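Local coordinates for protein pullulanase (Bacillus acidopullulyticus, PDB 2WAN) that hydrolyses alpha-1,6-glucosidic linkages in pullulan and, as a starch-debranching enzyme, probably those at the branch points of amylopectin, at residues A746-P749 with S750-E753; S819-H822 with L823-H827. All blocks are in the same frame, centred on the assembly; numbering follows the deposited sequence.

Contact 1. Residues A746-P749 with S750-E753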
# COMPACT_ATOMS: atom_id res chain seq x y z
N ALA A 746 -1.60 27.61 -10.60
CA ALA A 746 -0.16 27.49 -10.87
C ALA A 746 0.21 27.24 -12.33
O ALA A 746 1.18 27.83 -12.83
CB ALA A 746 0.47 26.41 -9.97
N SER A 747 -0.55 26.39 -13.04
CA SER A 747 -0.19 26.04 -14.42
C SER A 747 -0.81 26.97 -15.46
O SER A 747 -0.32 27.04 -16.58
CB SER A 747 -0.58 24.59 -14.73
OG SER A 747 -1.98 24.38 -14.63
N ASN A 748 -1.89 27.65 -15.07
CA ASN A 748 -2.66 28.51 -15.98
C ASN A 748 -2.94 29.89 -15.36
O ASN A 748 -4.07 30.35 -15.36
CB ASN A 748 -3.98 27.83 -16.36
CG ASN A 748 -3.79 26.53 -17.14
OD1 ASN A 748 -3.28 25.54 -16.60
ND2 ASN A 748 -4.19 26.54 -18.40
N PRO A 749 -1.89 30.57 -14.87
CA PRO A 749 -2.08 31.84 -14.16
C PRO A 749 -2.71 32.96 -15.00
O PRO A 749 -3.40 33.83 -14.45
CB PRO A 749 -0.66 32.22 -13.73
CG PRO A 749 0.24 31.52 -14.70
CD PRO A 749 -0.46 30.21 -14.98
N SER A 750 -2.51 32.91 -16.32
CA SER A 750 -3.03 33.92 -17.25
C SER A 750 -4.47 33.67 -17.71
O SER A 750 -5.06 34.51 -18.39
CB SER A 750 -2.14 34.02 -18.49
OG SER A 750 -0.79 34.26 -18.12
N ASP A 751 -5.03 32.50 -17.39
CA ASP A 751 -6.39 32.20 -17.82
C ASP A 751 -7.41 32.81 -16.87
O ASP A 751 -7.12 32.99 -15.68
CB ASP A 751 -6.57 30.69 -17.97
CG ASP A 751 -5.94 30.17 -19.25
OD1 ASP A 751 -6.38 30.62 -20.33
OD2 ASP A 751 -5.00 29.35 -19.19
N THR A 752 -8.58 33.14 -17.40
CA THR A 752 -9.65 33.76 -16.63
C THR A 752 -10.19 32.78 -15.59
O THR A 752 -10.01 31.56 -15.74
CB THR A 752 -10.83 34.20 -17.52
OG1 THR A 752 -11.41 33.06 -18.18
CG2 THR A 752 -10.37 35.21 -18.59
N GLU A 753 -10.89 33.31 -14.58
CA GLU A 753 -11.60 32.49 -13.58
C GLU A 753 -12.57 31.56 -14.28
O GLU A 753 -12.66 30.36 -13.97
CB GLU A 753 -12.42 33.35 -12.59
CG GLU A 753 -13.14 32.48 -11.50
CD GLU A 753 -14.19 33.22 -10.66
OE1 GLU A 753 -15.15 33.81 -11.21
OE2 GLU A 753 -14.06 33.17 -9.43
O HOH W 1 -5.66 35.79 -15.09
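Asn748 and Asp751 face each other across a tight turn and are joined twice, once through the backbone and once through their side chains. Asp751 N donates to Asn748 O at 3.1 Å, closing the turn. Beside it, Asn748 ND2 donates to Asp751 OD2 at 3.0 Å, and the N-H...O angle of 162° makes this bond nearly straight. The oxygen lies close to the amide plane, but the amide reaches it from the anti side and out of the carboxylate plane. Both side chains place CG beside their own backbone N (chi1 -63° for Asn748, -77° for Asp751), which brings the two groups together on one flank of the turn. At the other end of the amide Ser747 OG donates to Asn748 OD1 (2.6 Å), while ND2 also donates to Thr701 O, so both ends hold the amide's rotation. Asp751 OD1 forms a salt bridge with Lys876. With an alanine at Asn748, Asp751 OD2 would probably lose its amide donor, leaving Lys876 to hold the carboxylate by OD1, and Ser747 OG and Thr701 O would lose their amide partner. Water 1 bridges the turn's backbone, donating to Pro749 O (3.1 Å) and Asp751 O (3.2 Å). The backbone bond and the helical angles of Pro749 and Ser750 define a type I beta turn from Asn748 to Asp751, linking helix 740-747 to the N-cap of helix 753-769 at Thr752.

Contact 2. Residues S819-H822 with L823-H827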
# COMPACT_ATOMS: atom_id res chain seq x y z
N SER A 819 -24.34 16.73 -11.21
CA SER A 819 -25.04 16.27 -12.41
C SER A 819 -24.26 15.16 -13.13
O SER A 819 -24.86 14.19 -13.61
CB SER A 819 -25.30 17.44 -13.38
OG SER A 819 -26.27 18.34 -12.84
N MET A 820 -22.93 15.30 -13.19
CA MET A 820 -22.04 14.28 -13.75
C MET A 820 -22.07 12.99 -12.95
O MET A 820 -22.12 11.90 -13.51
CB MET A 820 -20.59 14.78 -13.83
CG MET A 820 -20.27 15.48 -15.12
SD MET A 820 -20.24 14.41 -16.60
CE MET A 820 -19.83 15.72 -17.77
N ILE A 821 -22.03 13.14 -11.62
CA ILE A 821 -22.02 11.96 -10.74
C ILE A 821 -23.34 11.20 -10.86
O ILE A 821 -23.35 9.99 -11.05
CB ILE A 821 -21.70 12.36 -9.30
CG1 ILE A 821 -20.23 12.78 -9.21
CG2 ILE A 821 -21.99 11.19 -8.31
CD1 ILE A 821 -19.93 13.68 -8.01
N HIS A 822 -24.46 11.93 -10.81
CA HIS A 822 -25.78 11.28 -10.95
C HIS A 822 -25.97 10.61 -12.31
O HIS A 822 -26.56 9.53 -12.39
CB HIS A 822 -26.90 12.29 -10.68
CG HIS A 822 -27.00 12.70 -9.24
ND1 HIS A 822 -27.90 12.13 -8.36
CD2 HIS A 822 -26.30 13.60 -8.53
CE1 HIS A 822 -27.76 12.70 -7.17
NE2 HIS A 822 -26.79 13.59 -7.25
N LEU A 823 -25.46 11.23 -13.37
CA LEU A 823 -25.49 10.60 -14.70
C LEU A 823 -24.78 9.23 -14.71
O LEU A 823 -25.35 8.24 -15.17
CB LEU A 823 -24.89 11.53 -15.76
CG LEU A 823 -24.99 10.98 -17.20
CD1 LEU A 823 -26.40 11.17 -17.76
CD2 LEU A 823 -23.99 11.71 -18.07
N ARG A 824 -23.55 9.18 -14.21
CA ARG A 824 -22.82 7.92 -14.06
C ARG A 824 -23.61 6.91 -13.22
O ARG A 824 -23.68 5.71 -13.59
CB ARG A 824 -21.43 8.13 -13.45
CG ARG A 824 -20.57 6.88 -13.53
CD ARG A 824 -19.29 6.99 -12.68
NE ARG A 824 -18.49 5.75 -12.76
CZ ARG A 824 -17.65 5.44 -13.76
NH1 ARG A 824 -17.51 6.23 -14.82
NH2 ARG A 824 -16.98 4.29 -13.72
N ASN A 825 -24.19 7.37 -12.10
CA ASN A 825 -24.93 6.46 -11.21
C ASN A 825 -26.11 5.83 -11.94
O ASN A 825 -26.49 4.69 -11.64
CB ASN A 825 -25.45 7.17 -9.95
CG ASN A 825 -24.35 7.64 -9.01
OD1 ASN A 825 -23.16 7.27 -9.13
ND2 ASN A 825 -24.74 8.50 -8.04
N GLN A 826 -26.70 6.57 -12.87
CA GLN A 826 -27.91 6.15 -13.59
C GLN A 826 -27.62 5.30 -14.82
O GLN A 826 -28.54 4.63 -15.33
CB GLN A 826 -28.72 7.38 -14.01
CG GLN A 826 -29.47 8.06 -12.87
CD GLN A 826 -30.53 7.15 -12.23
OE1 GLN A 826 -30.79 7.22 -11.03
NE2 GLN A 826 -31.13 6.28 -13.05
N HIS A 827 -26.38 5.35 -15.30
CA HIS A 827 -26.04 4.76 -16.59
C HIS A 827 -24.90 3.79 -16.51
O HIS A 827 -23.73 4.19 -16.56
CB HIS A 827 -25.80 5.87 -17.64
CG HIS A 827 -27.08 6.53 -18.03
ND1 HIS A 827 -27.99 5.93 -18.87
CD2 HIS A 827 -27.65 7.67 -17.59
CE1 HIS A 827 -29.05 6.70 -18.97
NE2 HIS A 827 -28.88 7.76 -18.20
O HOH W 2 -29.93 10.00 -9.64
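Ile821 and Asn825 sit one turn apart on the last part of helix 811-826, an outer alpha-helix of the (beta/alpha)8 catalytic barrel, packed between helix 753-769 and the C-terminal beta strands. The i to i+4 ladder is regular: Arg824 N to Met820 O is nearly straight at 175°, and Asn825 N meets Ile821 O at 2.9 Å. The last rung, Gln826 N to His822 O, is the most bent, at 136°, where the helix ends. The buried side is dense. Met820 lies against Phe768 of helix 753-769 and Ile918 of strand 915-920, Leu823 also reaches Ile918, and the extended Arg824 chain carries NH1 to the carbonyls of Phe768 and Ser770. At the border between the buried and open sides, Asn825 runs alongside Ile821, its ND2 3.9 Å from Ile821 CG2 and donating to Gly482 O. The solvent side is looser: exposed Gln826 folds back at chi2 (-63°), and its CG rests 3.3 Å from His822 O. Its amide end does not meet the His822 ring directly; His822 NE2 is bonded to Glu480 O, and water 2, in the ring plane, lies 3.2 Å from His822 ND1 and donates to Gln826 OE1.

Overall arrangement
Contact 1 precedes contact 2 along the chain; their centres are 29 Å apart and their nearest atoms about 17 Å apart, so they do not touch. Helix 753-769 connects them spatially: contact 1 leads into its start, and Met759, in its second turn, touches the side chains of Asn748 and Asp751, while contact 2 packs on its far end at Ala765, Phe768 and Thr769. That helix runs into strand 773-777, the eighth strand of the catalytic (beta/alpha)8 (TIM) barrel, which helix 811-826 of contact 2 follows. Both contacts also reach the C-terminal beta region, contact 1 through Lys876 and contact 2 through Ile897 and Ile918. They thus mark two separate places where the barrel's outer helices and turns meet that region.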